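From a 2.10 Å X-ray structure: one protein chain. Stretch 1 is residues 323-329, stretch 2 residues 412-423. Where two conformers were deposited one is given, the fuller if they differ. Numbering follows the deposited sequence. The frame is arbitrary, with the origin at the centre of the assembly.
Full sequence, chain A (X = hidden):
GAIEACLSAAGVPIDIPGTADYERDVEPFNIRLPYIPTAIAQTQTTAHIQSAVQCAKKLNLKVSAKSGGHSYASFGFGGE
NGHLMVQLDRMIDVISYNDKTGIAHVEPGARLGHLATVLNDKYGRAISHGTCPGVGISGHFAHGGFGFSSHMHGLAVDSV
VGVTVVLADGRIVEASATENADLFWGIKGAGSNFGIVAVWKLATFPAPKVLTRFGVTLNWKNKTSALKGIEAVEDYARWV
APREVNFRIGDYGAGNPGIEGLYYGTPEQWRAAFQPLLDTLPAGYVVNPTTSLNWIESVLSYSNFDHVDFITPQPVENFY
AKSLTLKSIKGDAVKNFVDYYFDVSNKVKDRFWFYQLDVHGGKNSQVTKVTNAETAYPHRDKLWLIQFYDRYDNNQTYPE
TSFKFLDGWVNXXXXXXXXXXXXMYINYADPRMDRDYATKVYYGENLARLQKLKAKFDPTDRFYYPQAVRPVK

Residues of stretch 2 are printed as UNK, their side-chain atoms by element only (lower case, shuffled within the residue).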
# COMPACT_ATOMS: atom_id res chain seq x y z
N SER A 323 -11.56 0.23 -0.36
CA SER A 323 -11.00 -1.04 -0.79
C SER A 323 -11.88 -2.22 -0.37
O SER A 323 -12.78 -2.08 0.44
CB SER A 323 -9.57 -1.24 -0.22
OG SER A 323 -9.60 -1.58 1.17
N LEU A 324 -11.56 -3.38 -0.95
CA LEU A 324 -12.11 -4.68 -0.57
C LEU A 324 -11.08 -5.73 -0.87
O LEU A 324 -10.35 -5.63 -1.88
CB LEU A 324 -13.38 -5.01 -1.36
CG LEU A 324 -14.67 -4.30 -0.91
CD1 LEU A 324 -15.83 -4.62 -1.88
CD2 LEU A 324 -15.02 -4.67 0.55
N THR A 325 -11.01 -6.73 0.01
CA THR A 325 -10.30 -7.95 -0.29
C THR A 325 -11.39 -9.06 -0.24
O THR A 325 -12.18 -9.09 0.67
CB THR A 325 -9.11 -8.20 0.70
OG1 THR A 325 -9.60 -8.37 2.05
CG2 THR A 325 -8.10 -6.99 0.68
N LEU A 326 -11.44 -9.94 -1.24
CA LEU A 326 -12.52 -10.94 -1.28
C LEU A 326 -11.98 -12.32 -1.51
O LEU A 326 -11.07 -12.50 -2.32
CB LEU A 326 -13.50 -10.65 -2.41
CG LEU A 326 -14.01 -9.22 -2.62
CD1 LEU A 326 -14.76 -9.17 -3.99
CD2 LEU A 326 -14.92 -8.76 -1.45
N LYS A 327 -12.59 -13.31 -0.82
CA LYS A 327 -12.31 -14.71 -1.16
C LYS A 327 -12.72 -14.98 -2.60
O LYS A 327 -12.02 -15.69 -3.32
CB LYS A 327 -13.06 -15.67 -0.22
CG LYS A 327 -12.62 -15.52 1.21
CD LYS A 327 -13.11 -16.67 2.10
CE LYS A 327 -12.56 -16.48 3.49
NZ LYS A 327 -13.44 -17.15 4.52
N SER A 328 -13.86 -14.44 -3.00
CA SER A 328 -14.40 -14.65 -4.35
C SER A 328 -15.34 -13.54 -4.67
O SER A 328 -16.07 -13.07 -3.79
CB SER A 328 -15.22 -15.95 -4.41
OG SER A 328 -15.77 -16.10 -5.72
N ILE A 329 -15.41 -13.16 -5.93
CA ILE A 329 -16.44 -12.17 -6.29
C ILE A 329 -17.72 -12.84 -6.86
O ILE A 329 -18.74 -12.18 -7.12
CB ILE A 329 -15.90 -11.06 -7.24
CG1 ILE A 329 -16.74 -9.77 -7.12
CG2 ILE A 329 -15.81 -11.60 -8.67
CD1 ILE A 329 -16.20 -8.56 -7.90
N UNK A 412 -22.55 -2.51 -2.62
CA UNK A 412 -23.09 -3.43 -3.64
C UNK A 412 -22.46 -4.82 -3.51
O UNK A 412 -23.16 -5.81 -3.70
o UNK A 412 -21.70 -3.22 -5.65
c UNK A 412 -22.94 -2.87 -5.07
N UNK A 413 -21.16 -4.89 -3.16
CA UNK A 413 -20.49 -6.18 -2.99
C UNK A 413 -20.73 -6.78 -1.61
O UNK A 413 -21.05 -7.97 -1.49
c UNK A 413 -18.22 -7.41 -2.97
c UNK A 413 -18.95 -6.10 -3.30
c UNK A 413 -18.70 -5.74 -4.74
N UNK A 414 -20.60 -5.97 -0.55
CA UNK A 414 -20.61 -6.50 0.82
C UNK A 414 -21.97 -7.00 1.26
O UNK A 414 -22.06 -7.99 2.03
o UNK A 414 -20.78 -4.32 1.96
c UNK A 414 -18.55 -5.20 1.58
c UNK A 414 -20.02 -5.53 1.89
N UNK A 415 -23.02 -6.34 0.77
CA UNK A 415 -24.36 -6.79 1.10
C UNK A 415 -24.56 -8.23 0.59
O UNK A 415 -25.37 -8.96 1.15
c UNK A 415 -26.75 -4.90 -1.36
c UNK A 415 -25.71 -5.93 -0.95
c UNK A 415 -27.25 -5.20 -2.77
c UNK A 415 -25.44 -5.84 0.56
n UNK A 415 -28.03 -4.08 -3.40
N UNK A 416 -23.77 -8.67 -0.40
CA UNK A 416 -23.94 -10.02 -0.98
C UNK A 416 -23.11 -11.10 -0.30
O UNK A 416 -23.16 -12.28 -0.70
c UNK A 416 -23.66 -10.00 -2.45
N UNK A 417 -22.34 -10.73 0.72
CA UNK A 417 -21.35 -11.68 1.27
C UNK A 417 -21.43 -11.83 2.78
O UNK A 417 -21.75 -10.87 3.48
c UNK A 417 -18.10 -10.58 -0.73
c UNK A 417 -19.49 -11.27 -0.58
c UNK A 417 -19.49 -12.70 -1.14
c UNK A 417 -19.92 -11.24 0.90
N UNK A 418 -21.11 -13.03 3.30
CA UNK A 418 -20.98 -13.06 4.76
C UNK A 418 -19.76 -12.21 5.14
O UNK A 418 -18.82 -12.12 4.34
c UNK A 418 -20.71 -14.29 2.66
c UNK A 418 -20.73 -14.53 5.08
c UNK A 418 -20.22 -15.13 3.83
N UNK A 419 -19.77 -11.62 6.33
CA UNK A 419 -18.69 -10.73 6.76
C UNK A 419 -17.34 -11.43 6.78
O UNK A 419 -16.31 -10.82 6.55
c UNK A 419 -20.22 -9.11 8.05
c UNK A 419 -19.02 -10.09 8.11
n UNK A 419 -22.27 -9.15 10.34
c UNK A 419 -20.26 -8.14 9.24
c UNK A 419 -20.82 -8.80 10.49
N UNK A 420 -17.35 -12.74 7.03
CA UNK A 420 -16.11 -13.48 7.08
C UNK A 420 -15.42 -13.59 5.71
O UNK A 420 -14.27 -13.98 5.63
c UNK A 420 -16.40 -14.89 7.62
o UNK A 420 -16.92 -15.68 6.57
N UNK A 421 -16.14 -13.29 4.62
CA UNK A 421 -15.58 -13.48 3.27
C UNK A 421 -14.79 -12.29 2.74
O UNK A 421 -14.19 -12.36 1.67
o UNK A 421 -16.37 -16.11 2.93
c UNK A 421 -16.69 -13.82 2.29
c UNK A 421 -16.87 -15.32 2.10
o UNK A 421 -17.52 -15.71 1.10
N UNK A 422 -14.80 -11.18 3.47
CA UNK A 422 -14.23 -9.96 2.92
C UNK A 422 -13.53 -9.15 3.99
O UNK A 422 -13.91 -9.21 5.17
c UNK A 422 -16.99 -5.02 5.24
c UNK A 422 -16.37 -7.27 3.69
c UNK A 422 -17.62 -7.13 4.33
c UNK A 422 -17.94 -6.00 5.11
c UNK A 422 -15.72 -5.13 4.60
c UNK A 422 -17.63 -9.10 3.25
c UNK A 422 -15.27 -9.13 2.16
c UNK A 422 -15.41 -6.25 3.83
c UNK A 422 -16.38 -8.54 3.00
n UNK A 422 -18.37 -8.25 4.04
N UNK A 423 -12.52 -8.39 3.55
CA UNK A 423 -11.86 -7.43 4.42
C UNK A 423 -11.59 -6.16 3.66
O UNK A 423 -12.07 -5.98 2.56
O HOH W 1 -15.64 -13.39 -1.11

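Position 412 lies in a helix and carries one carbon, then one oxygen. It stays out of reach of stretch 1, and its oxygen is hydrogen-bonded elsewhere in the structure. It is Ser 412.

Position 413 has three carbons, one carrying the other two. Its CB points toward stretch 1 and lies 3.7 Å from Leu 324 CD1. A branch at the first carbon, three carbons in all and no oxygen, means Val 413. Its CG1 is 3.9 Å from Leu 326 CD2, so it meets both leucines of the strand.

Position 414 is also branched at the first carbon, but one branch is oxygen. This is Thr 414. Its methyl CG2 lies 3.7 Å from Leu 324 CD2.

Position 415 has four carbons in a row ending in nitrogen. The chain is exposed and out of reach of stretch 1. It is Lys 415.

Position 416 has one side-chain carbon and no contact. It is Ala 416. Its N bonds to Val 413 O at 3.0 Å.

Position 417 has four carbons, forked at the second. The fork identifies Leu 417. Its CD1 is 3.7 Å from Leu 326 CD2. Leu 417 N bonds to Thr 414 O at 3.0 Å, closing a type I turn.

Position 418 has three carbons that close a ring onto the backbone nitrogen. Only proline does this, so it is Pro 418. It is exposed and out of reach.

Position 419 again has four carbons and a terminal nitrogen. It is Lys 419, exposed and without a partner on stretch 1. Two conformers were deposited.

Position 420 has one carbon and one oxygen. It is Ser 420. Its backbone O accepts a weak hydrogen bond from Lys 327 NZ at 3.5 Å.

Position 421 has two carbons, the second carrying two oxygens. This short carboxylate is Asp 421. Its OD1 forms a salt bridge with Lys 327 NZ at 3.5 Å, with a weak hydrogen bond. Its backbone O accepts from Lys 327 N at 3.1 Å.

Position 422 has one carbon followed by fused five- and six-membered rings holding eight carbons and one nitrogen. This is an indole, hence Trp 422. CE3 lies 3.7 Å from Leu 324 CD2, and CB lies 3.6 Å from Leu 326 CD2.

Position 423 has no side-chain atoms. It is Gly 423. An ideal CB here would sit a tight 3.1 Å from Thr 325 OG1.

The contact is built on a short antiparallel pairing. Thr 325 N bonds to Gly 423 O at 2.9 Å, and Gly 423 N bonds back to Thr 325 O at 3.0 Å. Leu 326 and Trp 422 form the next pair, with side chains on the same face of the sheet. On that face the leucine methyls pack against Val 413, Leu 417 and Trp 422. Beyond the strand, Lys 327 holds the 3-10 segment by backbone and side chain. Water 1 donates to Asp 421 O at 3.3 Å and accepts from Ser 328 N at 2.8 Å, bridging the stretches.

Stretch 2, residues 412-423: SVTKALPKSDWG
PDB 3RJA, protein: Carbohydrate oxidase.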